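Local coordinates for putative exported protein (Bacteroides fragilis NCTC 9343, PDB 3IEE) that is of unknown function but is probably an exported lipoprotein, built mainly of alpha-helices, at residues K177-L188 against I200-L211. Residues are numbered along the deposited sequence; the frame is centred on the assembly and turned at random.
Sequences KMSSTMQSILNL and IDLKVAELTKQL. With EDO (1,2-ethanediol), chain H.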
loop_
_atom_site.group_PDB
_atom_site.type_symbol
_atom_site.label_atom_id
_atom_site.label_comp_id
_atom_site.label_asym_id
_atom_site.label_seq_id
_atom_site.Cartn_x
_atom_site.Cartn_y
_atom_site.Cartn_z
ATOM N N LYS A 177 -6.691 -11.802 -1.659
ATOM C CA LYS A 177 -7.556 -10.636 -1.481
ATOM C C LYS A 177 -7.332 -10.032 -0.101
ATOM O O LYS A 177 -7.093 -8.825 0.061
ATOM C CB LYS A 177 -9.021 -10.998 -1.664
ATOM C CG LYS A 177 -9.942 -9.806 -1.533
ATOM C CD LYS A 177 -9.725 -8.807 -2.628
ATOM C CE LYS A 177 -10.831 -7.733 -2.655
ATOM N NZ LYS A 177 -12.044 -8.286 -3.336
HETATM N N MSE A 178 -7.398 -10.868 0.932
HETATM C CA MSE A 178 -7.221 -10.361 2.292
HETATM C C MSE A 178 -5.820 -9.842 2.578
HETATM O O MSE A 178 -5.627 -8.877 3.327
HETATM C CB MSE A 178 -7.599 -11.443 3.260
HETATM C CG MSE A 178 -9.107 -11.644 3.220
HETATM SE SE MSE A 178 -9.769 -12.804 4.691
HETATM C CE MSE A 178 -9.525 -14.398 3.834
ATOM N N SER A 179 -4.827 -10.459 1.974
ATOM C CA SER A 179 -3.453 -9.956 2.140
ATOM C C SER A 179 -3.341 -8.527 1.560
ATOM O O SER A 179 -2.694 -7.639 2.141
ATOM C CB SER A 179 -2.483 -10.909 1.465
ATOM O OG SER A 179 -2.454 -12.157 2.143
ATOM N N SER A 180 -3.972 -8.293 0.415
ATOM C CA SER A 180 -4.005 -6.923 -0.171
ATOM C C SER A 180 -4.730 -5.926 0.747
ATOM O O SER A 180 -4.288 -4.799 0.942
ATOM C CB SER A 180 -4.670 -6.916 -1.552
ATOM O OG SER A 180 -3.874 -7.665 -2.474
ATOM N N THR A 181 -5.839 -6.351 1.338
ATOM C CA THR A 181 -6.599 -5.488 2.200
ATOM C C THR A 181 -5.784 -5.155 3.442
ATOM O O THR A 181 -5.788 -3.981 3.894
ATOM C CB THR A 181 -7.993 -6.085 2.590
ATOM O OG1 THR A 181 -8.684 -6.581 1.421
ATOM C CG2 THR A 181 -8.881 -5.018 3.236
HETATM N N MSE A 182 -5.123 -6.150 4.056
HETATM C CA MSE A 182 -4.248 -5.884 5.217
HETATM C C MSE A 182 -3.137 -4.885 4.876
HETATM O O MSE A 182 -2.862 -3.963 5.658
HETATM C CB MSE A 182 -3.680 -7.166 5.801
HETATM C CG MSE A 182 -4.778 -7.998 6.514
HETATM SE SE MSE A 182 -3.997 -9.512 7.476
HETATM C CE MSE A 182 -3.678 -10.690 5.948
ATOM N N GLN A 183 -2.532 -5.043 3.707
ATOM C CA GLN A 183 -1.459 -4.117 3.301
ATOM C C GLN A 183 -2.002 -2.705 3.099
ATOM O O GLN A 183 -1.334 -1.711 3.405
ATOM C CB GLN A 183 -0.743 -4.647 2.046
ATOM C CG GLN A 183 0.492 -3.874 1.669
ATOM C CD GLN A 183 1.564 -3.949 2.740
ATOM O OE1 GLN A 183 2.090 -5.026 3.000
ATOM N NE2 GLN A 183 1.878 -2.817 3.386
ATOM N N SER A 184 -3.212 -2.611 2.568
ATOM C CA SER A 184 -3.855 -1.307 2.379
ATOM C C SER A 184 -4.082 -0.617 3.738
ATOM O O SER A 184 -3.920 0.612 3.917
ATOM C CB SER A 184 -5.187 -1.473 1.652
ATOM O OG SER A 184 -5.647 -0.203 1.326
ATOM N N ILE A 185 -4.502 -1.423 4.721
ATOM C CA ILE A 185 -4.727 -0.894 6.064
ATOM C C ILE A 185 -3.405 -0.424 6.682
ATOM O O ILE A 185 -3.313 0.680 7.292
ATOM C CB ILE A 185 -5.395 -1.961 6.980
ATOM C CG1 ILE A 185 -6.862 -2.199 6.521
ATOM C CG2 ILE A 185 -5.221 -1.566 8.485
ATOM C CD1 ILE A 185 -7.552 -3.470 7.050
ATOM N N LEU A 186 -2.357 -1.234 6.528
ATOM C CA LEU A 186 -0.996 -0.833 6.995
ATOM C C LEU A 186 -0.546 0.507 6.378
ATOM O O LEU A 186 -0.063 1.414 7.088
ATOM C CB LEU A 186 0.030 -1.919 6.698
ATOM C CG LEU A 186 -0.125 -3.224 7.504
ATOM C CD1 LEU A 186 0.838 -4.259 6.955
ATOM C CD2 LEU A 186 0.050 -2.992 8.988
ATOM N N ASN A 187 -0.709 0.622 5.077
ATOM C CA ASN A 187 -0.312 1.845 4.346
ATOM C C ASN A 187 -1.078 3.090 4.795
ATOM O O ASN A 187 -0.514 4.208 4.831
ATOM C CB ASN A 187 -0.437 1.672 2.804
ATOM C CG ASN A 187 0.465 0.567 2.246
ATOM O OD1 ASN A 187 1.402 0.113 2.898
ATOM N ND2 ASN A 187 0.134 0.108 1.050
ATOM N N LEU A 188 -2.369 2.940 5.138
ATOM C CA LEU A 188 -3.139 4.056 5.737
ATOM C C LEU A 188 -2.666 4.359 7.137
ATOM O O LEU A 188 -2.486 5.530 7.512
ATOM C CB LEU A 188 -4.658 3.787 5.778
ATOM C CG LEU A 188 -5.479 3.722 4.487
ATOM C CD1 LEU A 188 -6.784 2.906 4.722
ATOM C CD2 LEU A 188 -5.784 5.107 3.890
ATOM N N ILE A 200 -9.510 3.942 7.703
ATOM C CA ILE A 200 -9.005 2.683 8.307
ATOM C C ILE A 200 -10.206 1.828 8.747
ATOM O O ILE A 200 -10.280 0.631 8.459
ATOM C CB ILE A 200 -8.100 2.955 9.483
ATOM C CG1 ILE A 200 -6.807 3.616 9.003
ATOM C CG2 ILE A 200 -7.805 1.607 10.289
ATOM C CD1 ILE A 200 -6.007 4.252 10.101
ATOM N N ASP A 201 -11.198 2.457 9.378
ATOM C CA ASP A 201 -12.360 1.679 9.842
ATOM C C ASP A 201 -13.127 1.041 8.674
ATOM O O ASP A 201 -13.629 -0.095 8.787
ATOM C CB ASP A 201 -13.277 2.543 10.683
ATOM C CG ASP A 201 -12.600 3.114 11.910
ATOM O OD1 ASP A 201 -11.572 2.589 12.363
ATOM O OD2 ASP A 201 -13.134 4.097 12.471
ATOM N N LEU A 202 -13.224 1.766 7.565
ATOM C CA LEU A 202 -13.916 1.297 6.381
ATOM C C LEU A 202 -13.190 0.075 5.832
ATOM O O LEU A 202 -13.808 -0.956 5.487
ATOM C CB LEU A 202 -13.915 2.408 5.324
ATOM C CG LEU A 202 -14.800 2.197 4.106
ATOM C CD1 LEU A 202 -16.270 1.947 4.487
ATOM C CD2 LEU A 202 -14.674 3.444 3.228
ATOM N N LYS A 203 -11.869 0.158 5.760
ATOM C CA LYS A 203 -11.096 -0.961 5.239
ATOM C C LYS A 203 -11.121 -2.182 6.188
ATOM O O LYS A 203 -11.102 -3.324 5.718
ATOM C CB LYS A 203 -9.651 -0.564 4.941
ATOM C CG LYS A 203 -9.506 0.469 3.831
ATOM C CD LYS A 203 -9.969 -0.023 2.474
ATOM C CE LYS A 203 -8.897 -0.845 1.741
ATOM N NZ LYS A 203 -9.324 -1.211 0.348
ATOM N N VAL A 204 -11.165 -1.945 7.498
ATOM C CA VAL A 204 -11.345 -3.031 8.479
ATOM C C VAL A 204 -12.697 -3.700 8.293
ATOM O O VAL A 204 -12.834 -4.956 8.356
ATOM C CB VAL A 204 -11.163 -2.542 9.917
ATOM C CG1 VAL A 204 -11.629 -3.634 10.891
ATOM C CG2 VAL A 204 -9.705 -2.106 10.142
ATOM N N ALA A 205 -13.714 -2.905 7.956
ATOM C CA ALA A 205 -15.031 -3.473 7.677
ATOM C C ALA A 205 -15.002 -4.298 6.388
ATOM O O ALA A 205 -15.646 -5.341 6.305
ATOM C CB ALA A 205 -16.104 -2.319 7.594
ATOM N N GLU A 206 -14.232 -3.878 5.382
ATOM C CA GLU A 206 -14.065 -4.689 4.150
ATOM C C GLU A 206 -13.366 -5.989 4.481
ATOM O O GLU A 206 -13.769 -7.072 4.006
ATOM C CB GLU A 206 -13.239 -3.971 3.100
ATOM C CG GLU A 206 -13.925 -2.782 2.473
ATOM C CD GLU A 206 -13.011 -2.016 1.513
ATOM O OE1 GLU A 206 -11.923 -2.543 1.106
ATOM O OE2 GLU A 206 -13.400 -0.858 1.191
ATOM N N LEU A 207 -12.295 -5.878 5.258
ATOM C CA LEU A 207 -11.542 -7.066 5.664
ATOM C C LEU A 207 -12.454 -8.044 6.405
ATOM O O LEU A 207 -12.398 -9.267 6.205
ATOM C CB LEU A 207 -10.319 -6.672 6.465
ATOM C CG LEU A 207 -9.364 -7.835 6.825
ATOM C CD1 LEU A 207 -8.914 -8.684 5.633
ATOM C CD2 LEU A 207 -8.174 -7.265 7.595
ATOM N N THR A 208 -13.273 -7.498 7.293
ATOM C CA THR A 208 -14.228 -8.331 8.039
ATOM C C THR A 208 -15.217 -9.075 7.106
ATOM O O THR A 208 -15.443 -10.260 7.279
ATOM C CB THR A 208 -14.946 -7.500 9.079
ATOM O OG1 THR A 208 -13.995 -6.979 10.032
ATOM C CG2 THR A 208 -16.015 -8.342 9.806
ATOM N N LYS A 209 -15.784 -8.363 6.113
ATOM C CA LYS A 209 -16.625 -8.993 5.112
ATOM C C LYS A 209 -15.883 -10.088 4.357
ATOM O O LYS A 209 -16.453 -11.165 4.109
ATOM C CB LYS A 209 -17.159 -7.968 4.107
ATOM C CG LYS A 209 -18.195 -7.052 4.681
ATOM C CD LYS A 209 -18.526 -5.894 3.680
ATOM C CE LYS A 209 -18.658 -4.480 4.381
ATOM N NZ LYS A 209 -17.760 -3.351 3.796
ATOM N N GLN A 210 -14.614 -9.833 3.982
ATOM C CA GLN A 210 -13.814 -10.858 3.311
ATOM C C GLN A 210 -13.638 -12.085 4.219
ATOM O O GLN A 210 -13.722 -13.255 3.792
ATOM C CB GLN A 210 -12.451 -10.261 2.869
ATOM C CG GLN A 210 -12.651 -9.211 1.770
ATOM C CD GLN A 210 -11.527 -8.265 1.588
ATOM O OE1 GLN A 210 -10.434 -8.425 2.136
ATOM N NE2 GLN A 210 -11.817 -7.206 0.834
ATOM N N LEU A 211 -13.352 -11.831 5.493
ATOM C CA LEU A 211 -13.136 -12.927 6.442
ATOM C C LEU A 211 -14.428 -13.742 6.634
ATOM O O LEU A 211 -14.378 -14.963 6.614
ATOM C CB LEU A 211 -12.599 -12.415 7.769
ATOM C CG LEU A 211 -12.374 -13.442 8.855
ATOM C CD1 LEU A 211 -11.472 -14.559 8.364
ATOM C CD2 LEU A 211 -11.786 -12.749 10.118
HETATM C C1 EDO H . -1.506 -3.281 -1.535
HETATM O O1 EDO H . -2.791 -2.913 -0.983
HETATM C C2 EDO H . -1.394 -4.779 -1.836
HETATM O O2 EDO H . -2.187 -5.148 -2.998
#
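An antiparallel helical hairpin brings L207 of helix 197-215 as a knob into the hole formed by T181, I185 and the selenomethionines M178 and M182 of helix 169-189. The segment axes approach to 9.7 Å, with N-to-C directions 166° apart. L207 holds CG anti to its own nitrogen (chi1 -174°), and its two methyls part: CD1 lies 3.8 Å from CG of M178, while CD2 lies 3.6 Å from CG of M182. I185 meets L207 at about a right angle, and its CG1 packs 3.6 Å from CB of K203. L188 extends this apolar seam, its CB packing on CG1 of I200. Helix 224-247 packs on both helices, and helix 255-268 on M182.

A polar strip runs beside it. OG1 of T181 donates to OE1 of Q210 at 2.6 Å, in the carbonyl plane and on a lone pair, with a C=O...donor angle of 112°. Q210 arrives from the opposite direction with its chain extended beyond CG, and the methylenes of K177 cross its amide and probably restrict its rotation. K203 instead folds at chi2 and chi3, bringing CE to 3.3 Å from OG of S184; its NZ forms a salt bridge with OE1 of E206 at 3.0 Å, so that its charge is probably balanced within its own helix. The S184 hydroxyl is hydrogen-bonded to Q145, linking the hairpin to the long helix 123-162. Knob-into-hole packing between consecutive antiparallel helices is characteristic of an alpha-helical bundle, here within the DUF3829-like C-terminal region.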